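Local atomic coordinates of cruciferin (Brassica napus, PDB entry 3KGL), a protein that probably serves as a nutrient reservoir of the seed, as a 12S storage globulin whose subunits contain two cupin domains. Residues 32-37 / 189-194; 36-41 / 377-382. One frame throughout, in Å; residues are numbered along the deposited sequence.

Contact 1 (32-37 / 189-194); sequences DHHAPQ and DRNPRP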
ATOM      1  N   ASP A  32      12.826 -19.583  -4.352  1.00 24.43           N
ATOM      2  CA  ASP A  32      11.486 -19.643  -4.907  1.00 28.97           C
ATOM      3  C   ASP A  32      10.458 -18.839  -4.094  1.00 77.55           C
ATOM      4  O   ASP A  32      10.163 -19.157  -2.934  1.00 35.49           O
ATOM      5  CB  ASP A  32      11.032 -21.087  -5.020  1.00 23.42           C
ATOM      6  CG  ASP A  32       9.781 -21.227  -5.841  1.00 41.51           C
ATOM      7  OD1 ASP A  32       9.434 -20.265  -6.562  1.00 86.86           O
ATOM      8  OD2 ASP A  32       9.149 -22.295  -5.772  1.00 44.46           O
ATOM      9  N   HIS A  33       9.891 -17.809  -4.711  1.00 42.96           N
ATOM     10  CA  HIS A  33       8.927 -16.973  -4.013  1.00 24.01           C
ATOM     11  C   HIS A  33       7.523 -17.563  -4.075  1.00 36.62           C
ATOM     12  O   HIS A  33       6.618 -17.063  -3.410  1.00 68.95           O
ATOM     13  CB  HIS A  33       8.946 -15.553  -4.579  1.00 27.76           C
ATOM     14  CG  HIS A  33       8.954 -15.506  -6.072  1.00 32.76           C
ATOM     15  ND1 HIS A  33      10.106 -15.669  -6.813  1.00 40.63           N
ATOM     16  CD2 HIS A  33       7.950 -15.326  -6.963  1.00 24.48           C
ATOM     17  CE1 HIS A  33       9.807 -15.587  -8.100  1.00 81.35           C
ATOM     18  NE2 HIS A  33       8.507 -15.381  -8.219  1.00 15.87           N
ATOM     19  N   HIS A  34       7.348 -18.616  -4.877  1.00 40.40           N
ATOM     20  CA  HIS A  34       6.079 -19.349  -4.958  1.00 51.28           C
ATOM     21  C   HIS A  34       5.947 -20.385  -3.841  1.00 50.06           C
ATOM     22  O   HIS A  34       4.921 -21.051  -3.716  1.00 53.27           O
ATOM     23  CB  HIS A  34       5.931 -20.075  -6.294  1.00 51.51           C
ATOM     24  CG  HIS A  34       5.971 -19.178  -7.485  1.00 31.35           C
ATOM     25  ND1 HIS A  34       6.964 -19.256  -8.436  1.00 31.36           N
ATOM     26  CD2 HIS A  34       5.133 -18.196  -7.893  1.00 91.37           C
ATOM     27  CE1 HIS A  34       6.738 -18.356  -9.378  1.00 99.95           C
ATOM     28  NE2 HIS A  34       5.634 -17.699  -9.072  1.00105.61           N
ATOM     29  N   ALA A  35       7.002 -20.555  -3.058  1.00 34.61           N
ATOM     30  CA  ALA A  35       6.907 -21.383  -1.877  1.00 59.31           C
ATOM     31  C   ALA A  35       5.887 -20.734  -0.942  1.00 62.14           C
ATOM     32  O   ALA A  35       5.952 -19.529  -0.691  1.00 34.90           O
ATOM     33  CB  ALA A  35       8.268 -21.494  -1.198  1.00 54.42           C
ATOM     34  N   PRO A  36       4.928 -21.523  -0.432  1.00 63.89           N
ATOM     35  CA  PRO A  36       3.940 -20.954   0.491  1.00 34.34           C
ATOM     36  C   PRO A  36       4.608 -20.115   1.565  1.00 24.01           C
ATOM     37  O   PRO A  36       4.224 -18.982   1.777  1.00 43.90           O
ATOM     38  CB  PRO A  36       3.295 -22.188   1.090  1.00 16.99           C
ATOM     39  CG  PRO A  36       3.342 -23.174  -0.050  1.00 48.77           C
ATOM     40  CD  PRO A  36       4.670 -22.947  -0.704  1.00 37.83           C
ATOM     41  N   GLN A  37       5.622 -20.664   2.210  1.00 45.64           N
ATOM     42  CA  GLN A  37       6.374 -19.964   3.251  1.00 38.02           C
ATOM     43  C   GLN A  37       6.987 -18.620   2.828  1.00 54.14           C
ATOM     44  O   GLN A  37       7.011 -17.669   3.620  1.00 38.11           O
ATOM     45  CB  GLN A  37       7.449 -20.907   3.785  1.00 58.40           C
ATOM     46  CG  GLN A  37       8.704 -20.264   4.298  1.00 35.08           C
ATOM     47  CD  GLN A  37       9.706 -21.309   4.758  1.00 92.18           C
ATOM     48  OE1 GLN A  37      10.776 -20.978   5.274  1.00 59.34           O
ATOM     49  NE2 GLN A  37       9.358 -22.587   4.570  1.00 58.15           N
ATOM     50  N   ASP A 189       4.756  -6.680  -9.950  1.00 66.71           N
ATOM     51  CA  ASP A 189       4.317  -8.072  -9.844  1.00 26.70           C
ATOM     52  C   ASP A 189       4.790  -8.817  -8.637  1.00 34.01           C
ATOM     53  O   ASP A 189       5.765  -8.435  -8.001  1.00 65.14           O
ATOM     54  CB  ASP A 189       4.910  -8.848 -11.005  1.00 30.95           C
ATOM     55  CG  ASP A 189       3.888  -9.289 -11.944  1.00 36.21           C
ATOM     56  OD1 ASP A 189       2.706  -8.995 -11.671  1.00 44.00           O
ATOM     57  OD2 ASP A 189       4.263  -9.919 -12.938  1.00 27.57           O
ATOM     58  N   ARG A 190       4.157  -9.955  -8.392  1.00 47.24           N
ATOM     59  CA  ARG A 190       4.600 -10.845  -7.326  1.00 46.72           C
ATOM     60  C   ARG A 190       5.900 -11.616  -7.631  1.00 14.36           C
ATOM     61  O   ARG A 190       6.253 -12.523  -6.894  1.00 71.95           O
ATOM     62  CB  ARG A 190       3.489 -11.818  -6.965  1.00 69.18           C
ATOM     63  CG  ARG A 190       3.502 -12.223  -5.518  1.00 97.80           C
ATOM     64  CD  ARG A 190       3.076 -11.079  -4.624  1.00 68.85           C
ATOM     65  NE  ARG A 190       2.898 -11.547  -3.252  1.00104.80           N
ATOM     66  CZ  ARG A 190       2.436 -10.794  -2.265  1.00106.29           C
ATOM     67  NH1 ARG A 190       2.101  -9.528  -2.506  1.00 49.93           N
ATOM     68  NH2 ARG A 190       2.310 -11.311  -1.045  1.00 61.79           N
ATOM     69  N   ASN A 191       6.599 -11.256  -8.701  1.00 22.48           N
ATOM     70  CA  ASN A 191       7.944 -11.778  -8.975  1.00 37.38           C
ATOM     71  C   ASN A 191       9.038 -10.718  -8.833  1.00 40.92           C
ATOM     72  O   ASN A 191       8.771  -9.514  -8.953  1.00 37.53           O
ATOM     73  CB  ASN A 191       8.063 -12.394 -10.375  1.00 11.73           C
ATOM     74  CG  ASN A 191       6.847 -13.165 -10.784  1.00 23.04           C
ATOM     75  OD1 ASN A 191       6.815 -14.405 -10.717  1.00 28.38           O
ATOM     76  ND2 ASN A 191       5.831 -12.446 -11.227  1.00 12.23           N
ATOM     77  N   PRO A 192      10.278 -11.165  -8.570  1.00 26.23           N
ATOM     78  CA  PRO A 192      11.420 -10.259  -8.597  1.00 34.85           C
ATOM     79  C   PRO A 192      11.786 -10.068 -10.048  1.00 14.86           C
ATOM     80  O   PRO A 192      11.745 -11.019 -10.803  1.00 20.00           O
ATOM     81  CB  PRO A 192      12.504 -11.065  -7.885  1.00 24.09           C
ATOM     82  CG  PRO A 192      12.144 -12.448  -8.151  1.00 24.94           C
ATOM     83  CD  PRO A 192      10.666 -12.480  -8.043  1.00 19.50           C
ATOM     84  N   ARG A 193      12.101  -8.851 -10.457  1.00 37.21           N
ATOM     85  CA  ARG A 193      12.413  -8.640 -11.854  1.00 27.91           C
ATOM     86  C   ARG A 193      13.684  -7.856 -12.041  1.00 42.50           C
ATOM     87  O   ARG A 193      13.716  -6.646 -11.844  1.00 55.01           O
ATOM     88  CB  ARG A 193      11.257  -7.981 -12.585  1.00  8.79           C
ATOM     89  CG  ARG A 193      10.044  -8.861 -12.666  1.00 13.27           C
ATOM     90  CD  ARG A 193       9.158  -8.427 -13.793  1.00  7.47           C
ATOM     91  NE  ARG A 193       7.851  -9.066 -13.745  1.00 14.97           N
ATOM     92  CZ  ARG A 193       7.457 -10.004 -14.589  1.00  6.54           C
ATOM     93  NH1 ARG A 193       8.267 -10.429 -15.543  1.00 23.44           N
ATOM     94  NH2 ARG A 193       6.253 -10.523 -14.479  1.00 40.39           N
ATOM     95  N   PRO A 194      14.749  -8.562 -12.417  1.00 40.89           N
ATOM     96  CA  PRO A 194      16.011  -7.930 -12.770  1.00 28.93           C
ATOM     97  C   PRO A 194      15.827  -7.281 -14.123  1.00 42.24           C
ATOM     98  O   PRO A 194      15.181  -7.853 -15.010  1.00 27.64           O
ATOM     99  CB  PRO A 194      16.974  -9.115 -12.904  1.00 19.73           C
ATOM    100  CG  PRO A 194      16.210 -10.326 -12.485  1.00 36.42           C
ATOM    101  CD  PRO A 194      14.775 -10.011 -12.648  1.00 23.48           C
TER
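His33 and Asn191 meet through a single hydrogen bond: His33 NE2 donates to Asn191 OD1 at 3.2 Å, nearly straight, with an N-H...O angle of 161°. The oxygen lies in the plane of the imidazole, at its edge, while the ring and amide planes stand almost perpendicular. Pro192 puts its CD over one face of the same ring. This CD sits 3.5 Å from the His33 ring centroid, offset toward the rim near CE1 and ND1, a CH-pi contact made tip to tip. At the CD2 corner the ring nears the carbonyl of Arg190, with His33 CD2 and Arg190 O 3.3 Å apart. Three successive residues of the loop thus meet one imidazole.

Behind this shell, His34 lies under its neighbour, with His33 CD2 over the centre of its ring, 3.9 Å from the plane. His34 is itself positioned by Asp32, whose OD1 accepts from the backbone N of His34 at 3.1 Å in an Asx turn and, weakly, from His34 ND1. A type I turn from Asp32 to Ala35 carries both histidines. On the loop side, Arg193 NH2 bridges to Asp189 OD2 at 2.6 Å, in the guanidinium plane and on the anti lone pair of the carboxylate. The other end of the Asn191 amide, ND2, bonds to Asn5 OD1 of the second subunit, and Arg193 NH1 pairs with Asp362 of that subunit.

The site belongs to the N-terminal cupin region, at a loop that borders the second subunit through Asn191 and Arg193. His33 and Pro192 also both rest on Ser44 of strand 43-50. The contact therefore joins the turn that leads into helix 36-41, with Ala35 at its N-cap, to the loop between strands 173-180 and 194-196.

Contact 2 (36-41 / 377-382); sequences PQLRCS and LLSIPQ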
ATOM      1  N   PRO A  36       4.928 -21.523  -0.432  1.00 63.89           N
ATOM      2  CA  PRO A  36       3.940 -20.954   0.491  1.00 34.34           C
ATOM      3  C   PRO A  36       4.608 -20.115   1.565  1.00 24.01           C
ATOM      4  O   PRO A  36       4.224 -18.982   1.777  1.00 43.90           O
ATOM      5  CB  PRO A  36       3.295 -22.188   1.090  1.00 16.99           C
ATOM      6  CG  PRO A  36       3.342 -23.174  -0.050  1.00 48.77           C
ATOM      7  CD  PRO A  36       4.670 -22.947  -0.704  1.00 37.83           C
ATOM      8  N   GLN A  37       5.622 -20.664   2.210  1.00 45.64           N
ATOM      9  CA  GLN A  37       6.374 -19.964   3.251  1.00 38.02           C
ATOM     10  C   GLN A  37       6.987 -18.620   2.828  1.00 54.14           C
ATOM     11  O   GLN A  37       7.011 -17.669   3.620  1.00 38.11           O
ATOM     12  CB  GLN A  37       7.449 -20.907   3.785  1.00 58.40           C
ATOM     13  CG  GLN A  37       8.704 -20.264   4.298  1.00 35.08           C
ATOM     14  CD  GLN A  37       9.706 -21.309   4.758  1.00 92.18           C
ATOM     15  OE1 GLN A  37      10.776 -20.978   5.274  1.00 59.34           O
ATOM     16  NE2 GLN A  37       9.358 -22.587   4.570  1.00 58.15           N
ATOM     17  N   LEU A  38       7.490 -18.536   1.597  1.00 39.83           N
ATOM     18  CA  LEU A  38       8.069 -17.281   1.111  1.00 48.77           C
ATOM     19  C   LEU A  38       7.006 -16.307   0.619  1.00 49.90           C
ATOM     20  O   LEU A  38       7.162 -15.095   0.764  1.00 56.12           O
ATOM     21  CB  LEU A  38       9.123 -17.519   0.023  1.00 16.00           C
ATOM     22  CG  LEU A  38      10.562 -17.635   0.525  1.00 29.34           C
ATOM     23  CD1 LEU A  38      11.535 -17.440  -0.616  1.00 20.73           C
ATOM     24  CD2 LEU A  38      10.819 -16.608   1.605  1.00 34.75           C
ATOM     25  N   ARG A  39       5.936 -16.845   0.040  1.00 33.04           N
ATOM     26  CA  ARG A  39       4.828 -16.042  -0.475  1.00 25.05           C
ATOM     27  C   ARG A  39       4.150 -15.232   0.632  1.00 18.77           C
ATOM     28  O   ARG A  39       3.855 -14.052   0.454  1.00 59.90           O
ATOM     29  CB  ARG A  39       3.827 -16.934  -1.215  1.00 24.26           C
ATOM     30  CG  ARG A  39       2.542 -16.265  -1.675  1.00 35.57           C
ATOM     31  CD  ARG A  39       1.905 -17.048  -2.830  1.00 89.73           C
ATOM     32  NE  ARG A  39       1.571 -18.417  -2.444  1.00126.64           N
ATOM     33  CZ  ARG A  39       1.486 -19.445  -3.287  1.00118.60           C
ATOM     34  NH1 ARG A  39       1.720 -19.271  -4.586  1.00 88.89           N
ATOM     35  NH2 ARG A  39       1.176 -20.653  -2.823  1.00 62.67           N
ATOM     36  N   CYS A  40       3.927 -15.862   1.777  1.00 24.76           N
ATOM     37  CA  CYS A  40       3.418 -15.177   2.958  1.00 27.47           C
ATOM     38  C   CYS A  40       4.247 -13.943   3.315  1.00  9.91           C
ATOM     39  O   CYS A  40       3.714 -12.843   3.420  1.00 37.71           O
ATOM     40  CB  CYS A  40       3.359 -16.141   4.154  1.00 38.56           C
ATOM     41  SG  CYS A  40       2.948 -15.405   5.787  1.00 41.24           S
ATOM     42  N   SER A  41       5.547 -14.131   3.512  1.00 34.57           N
ATOM     43  CA  SER A  41       6.430 -13.033   3.896  1.00 30.38           C
ATOM     44  C   SER A  41       6.486 -11.936   2.843  1.00 31.54           C
ATOM     45  O   SER A  41       6.994 -10.851   3.092  1.00 43.10           O
ATOM     46  CB  SER A  41       7.837 -13.554   4.197  1.00 32.93           C
ATOM     47  OG  SER A  41       7.956 -13.896   5.570  1.00 34.81           O
ATOM     48  N   LEU A 377      17.841 -20.444   4.576  1.00 38.01           N
ATOM     49  CA  LEU A 377      16.991 -19.283   4.802  1.00 17.61           C
ATOM     50  C   LEU A 377      15.705 -19.762   5.439  1.00 36.63           C
ATOM     51  O   LEU A 377      15.133 -20.768   5.010  1.00 26.99           O
ATOM     52  CB  LEU A 377      16.675 -18.630   3.464  1.00 29.68           C
ATOM     53  CG  LEU A 377      15.830 -17.364   3.410  1.00 33.88           C
ATOM     54  CD1 LEU A 377      16.694 -16.173   3.747  1.00 51.24           C
ATOM     55  CD2 LEU A 377      15.223 -17.204   2.021  1.00 30.80           C
ATOM     56  N   LEU A 378      15.266 -19.055   6.476  1.00 43.60           N
ATOM     57  CA  LEU A 378      14.048 -19.411   7.206  1.00 21.00           C
ATOM     58  C   LEU A 378      13.147 -18.206   7.262  1.00 33.17           C
ATOM     59  O   LEU A 378      13.573 -17.131   7.676  1.00 50.44           O
ATOM     60  CB  LEU A 378      14.372 -19.851   8.627  1.00 24.13           C
ATOM     61  CG  LEU A 378      13.220 -20.349   9.494  1.00 32.22           C
ATOM     62  CD1 LEU A 378      12.677 -21.675   8.980  1.00 30.53           C
ATOM     63  CD2 LEU A 378      13.696 -20.483  10.925  1.00 21.37           C
ATOM     64  N   SER A 379      11.904 -18.388   6.835  1.00 25.64           N
ATOM     65  CA  SER A 379      10.935 -17.303   6.785  1.00 40.22           C
ATOM     66  C   SER A 379      10.109 -17.226   8.094  1.00 37.29           C
ATOM     67  O   SER A 379       9.647 -18.233   8.616  1.00 38.40           O
ATOM     68  CB  SER A 379      10.065 -17.457   5.530  1.00 12.81           C
ATOM     69  OG  SER A 379       8.886 -16.675   5.589  1.00 62.26           O
ATOM     70  N   ILE A 380       9.957 -16.025   8.641  1.00 45.96           N
ATOM     71  CA  ILE A 380       9.275 -15.843   9.919  1.00 33.79           C
ATOM     72  C   ILE A 380       8.261 -14.690   9.833  1.00 67.99           C
ATOM     73  O   ILE A 380       8.622 -13.526  10.018  1.00 56.83           O
ATOM     74  CB  ILE A 380      10.304 -15.541  11.022  1.00 44.03           C
ATOM     75  CG1 ILE A 380      11.424 -16.580  10.993  1.00 28.02           C
ATOM     76  CG2 ILE A 380       9.643 -15.461  12.393  1.00 23.25           C
ATOM     77  CD1 ILE A 380      12.512 -16.333  12.015  1.00 29.69           C
ATOM     78  N   PRO A 381       6.985 -15.009   9.550  1.00 21.71           N
ATOM     79  CA  PRO A 381       5.978 -13.970   9.319  1.00 44.08           C
ATOM     80  C   PRO A 381       5.605 -13.240  10.605  1.00 64.22           C
ATOM     81  O   PRO A 381       5.689 -13.847  11.677  1.00 35.09           O
ATOM     82  CB  PRO A 381       4.767 -14.758   8.798  1.00 45.26           C
ATOM     83  CG  PRO A 381       5.281 -16.136   8.489  1.00 24.93           C
ATOM     84  CD  PRO A 381       6.420 -16.356   9.404  1.00 20.84           C
ATOM     85  N   GLN A 382       5.210 -11.969  10.479  1.00 15.93           N
ATOM     86  CA  GLN A 382       4.713 -11.148  11.582  1.00 24.52           C
ATOM     87  C   GLN A 382       3.838 -11.874  12.606  1.00 25.92           C
ATOM     88  O   GLN A 382       2.731 -12.300  12.287  1.00 58.89           O
ATOM     89  CB  GLN A 382       3.908  -9.985  11.011  1.00 31.61           C
ATOM     90  CG  GLN A 382       2.949  -9.348  12.003  1.00 23.60           C
ATOM     91  CD  GLN A 382       2.133  -8.235  11.387  1.00 45.28           C
ATOM     92  OE1 GLN A 382       1.621  -8.359  10.269  1.00 28.69           O
ATOM     93  NE2 GLN A 382       2.003  -7.135  12.116  1.00 35.66           N
TER
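Ser379, on strand 377-380, turns its side chain into helix 36-41 between Gln37 and Ser41. Its OG stands anti to the backbone N (chi1 164°), which brings it to the helix. There Ser379 OG donates to Gln37 O at 2.9 Å, approaching from above the carbonyl plane. The same OG faces a second hydroxyl, with Ser41 OG 2.9 Å from Ser379 OG; Ser41 OG also has Ala346 O of the adjoining strand 346-352 close by.

Carbon contacts flank this polar centre. The extended Gln37 side chain passes beside the serine methylene, its CG 3.4 Å from Ser379 CB. Leu38 CD2 reaches toward Ser379 CB as well, and meets the branch end of Leu377 more loosely, 4.5 Å from Leu377 CD2. Farther along the helix, Cys40 SG touches the ring of Pro381 at CB and CG, 3.6 Å from each. With SG anti to the backbone N (chi1 172°), the sulfur lies against that ring; it also forms the disulfide with Cys7.

The short helix and strand segments run at 52° to one another, with axes 8.1 Å apart at closest approach. Strand 377-380 is an outermost strand of its antiparallel sheet within the chain, in the C-terminal cupin region, and the helix from the N-terminal cupin region lies across it. Chemically, Ser379 OG is held by the Gln37 carbonyl, while the Ser41 proton may serve either Ser379 OG or Ala346 O; with the Leu38-Leu377 and Cys40-Pro381 contacts beside it, this junction combines directional bonding with apolar packing.

How the contacts relate
Both contacts start from one stretch of the N-terminal cupin region and share Pro36 and Gln37. Following the chain, residues 32-37 enter helix 36-41; contact 1 then closes a loop of 151 residues when 189-194 returns after strand 173-180. Contact 2 closes a longer one, 335 residues, when strand 377-380 arrives from the second cupin region; since 189-194 comes well before 377-382, the first loop lies within the span of the second apart from the shared start. Contact 1 ties together parts of the first cupin half, whereas contact 2 crosses to the second. Their centres lie about 11 Å apart, and they touch directly: Arg190 NH2 makes a weak hydrogen bond to Arg39 O, and Leu38 packs against Asp32.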